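Local structure of germination protein (Bacillus megaterium, 6O59) at residues A55-D58 against Y59-S63. The protein is the A subunit of a spore germinant receptor, seen here as its N-terminal domain, and probably takes part in sensing the nutrients that trigger germination. Sequence-based numbering, arbitrary orientation.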
loop_
_atom_site.group_PDB
_atom_site.type_symbol
_atom_site.label_atom_id
_atom_site.label_comp_id
_atom_site.label_asym_id
_atom_site.label_seq_id
_atom_site.Cartn_x
_atom_site.Cartn_y
_atom_site.Cartn_z
ATOM N N ALA A 55 8.878 11.721 12.723
ATOM C CA ALA A 55 8.739 12.152 14.128
ATOM C C ALA A 55 8.011 11.110 15.031
ATOM O O ALA A 55 8.465 10.869 16.149
ATOM C CB ALA A 55 8.017 13.487 14.192
ATOM N N ILE A 56 6.926 10.483 14.533
ATOM C CA ILE A 56 6.131 9.481 15.260
ATOM C C ILE A 56 6.935 8.172 15.385
ATOM O O ILE A 56 7.056 7.641 16.504
ATOM C CB ILE A 56 4.732 9.278 14.616
ATOM C CG1 ILE A 56 3.887 10.560 14.813
ATOM C CG2 ILE A 56 4.006 8.033 15.201
ATOM C CD1 ILE A 56 2.744 10.768 13.845
ATOM N N GLN A 57 7.517 7.693 14.260
ATOM C CA GLN A 57 8.380 6.508 14.234
ATOM C C GLN A 57 9.583 6.706 15.155
ATOM O O GLN A 57 9.912 5.809 15.921
ATOM C CB GLN A 57 8.850 6.207 12.816
ATOM C CG GLN A 57 7.732 5.686 11.923
ATOM C CD GLN A 57 8.292 5.076 10.679
ATOM O OE1 GLN A 57 8.949 4.037 10.718
ATOM N NE2 GLN A 57 8.059 5.715 9.551
ATOM N N ASP A 58 10.194 7.903 15.125
ATOM C CA ASP A 58 11.320 8.287 15.972
ATOM C C ASP A 58 10.951 8.129 17.432
ATOM O O ASP A 58 11.689 7.487 18.180
ATOM C CB ASP A 58 11.733 9.749 15.696
ATOM C CG ASP A 58 12.500 9.996 14.411
ATOM O OD1 ASP A 58 12.667 9.040 13.623
ATOM O OD2 ASP A 58 12.937 11.151 14.195
ATOM N N TYR A 59 9.787 8.695 17.826
ATOM C CA TYR A 59 9.294 8.650 19.198
ATOM C C TYR A 59 9.120 7.194 19.646
ATOM O O TYR A 59 9.705 6.785 20.650
ATOM C CB TYR A 59 7.971 9.439 19.329
ATOM C CG TYR A 59 7.218 9.160 20.616
ATOM C CD1 TYR A 59 6.230 8.178 20.673
ATOM C CD2 TYR A 59 7.499 9.872 21.781
ATOM C CE1 TYR A 59 5.576 7.878 21.866
ATOM C CE2 TYR A 59 6.827 9.602 22.973
ATOM C CZ TYR A 59 5.863 8.605 23.012
ATOM O OH TYR A 59 5.189 8.337 24.181
ATOM N N LEU A 60 8.345 6.418 18.865
ATOM C CA LEU A 60 7.997 5.040 19.148
ATOM C C LEU A 60 9.177 4.090 19.103
ATOM O O LEU A 60 9.425 3.403 20.097
ATOM C CB LEU A 60 6.915 4.572 18.168
ATOM C CG LEU A 60 5.523 5.194 18.369
ATOM C CD1 LEU A 60 4.591 4.822 17.228
ATOM C CD2 LEU A 60 4.913 4.817 19.743
ATOM N N LEU A 61 9.910 4.059 17.976
ATOM C CA LEU A 61 11.013 3.134 17.740
ATOM C C LEU A 61 12.307 3.500 18.472
ATOM O O LEU A 61 13.186 2.644 18.577
ATOM C CB LEU A 61 11.271 2.963 16.239
ATOM C CG LEU A 61 10.069 2.540 15.390
ATOM C CD1 LEU A 61 10.422 2.505 13.929
ATOM C CD2 LEU A 61 9.513 1.212 15.818
ATOM N N GLN A 62 12.434 4.722 19.001
ATOM C CA GLN A 62 13.629 5.062 19.789
ATOM C C GLN A 62 13.252 5.153 21.259
ATOM O O GLN A 62 14.134 5.356 22.089
ATOM C CB GLN A 62 14.301 6.368 19.333
ATOM C CG GLN A 62 14.907 6.341 17.941
ATOM C CD GLN A 62 15.146 7.719 17.367
ATOM O OE1 GLN A 62 14.995 7.928 16.161
ATOM N NE2 GLN A 62 15.539 8.687 18.199
ATOM N N SER A 63 11.933 4.977 21.576
ATOM C CA SER A 63 11.285 5.060 22.900
ATOM C C SER A 63 11.661 6.399 23.557
ATOM O O SER A 63 12.474 6.444 24.486
ATOM C CB SER A 63 11.635 3.857 23.773
ATOM O OG SER A 63 10.734 3.752 24.862
#
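I56 and L60 run alongside each other in one direction, one helical turn apart, and they meet through methyl groups, CG2 of I56 standing 3.8 Å from CD1 of L60. It is the gamma-methyl branch of I56 that does the touching: it is anti to the backbone N, while the longer branch, CG1, sits beside that N and leads away from L60. This pair belongs to the buried side of the helix.

Q57 and L61 repeat the parallel placement on the next flank. The extended chain of Q57 brings OE1 to 3.9 Å from CD1 of L61, a van der Waals contact with a methyl group; the polar need of OE1 is met by NE of R30. L60 and L61 both rest on F32 and I44. Round on the more open side, D58 and Q62 also keep abreast of each other; their carboxylate and amide planes are turned 37° apart, and, as modelled, OD1 of D58 and OE1 of Q62, both acceptors, stand 3.6 Å apart.

Y59 swings its ring out of this row. With CG anti to the backbone N (chi1 166°), the ring leads away from 55-58, and its OH bonds to D85.

Four i to i+4 backbone bonds hold the turns. L60 N to I56 O is nearly straight at 173°, whereas the bond from Q62 N to D58 O is more bent, as the helix nears its end. S63 then takes positive phi, closing helix 54-62 with a Schellman motif; this amphipathic helix packs its apolar side on strands 27-34 and 40-47 of a five-stranded antiparallel sheet.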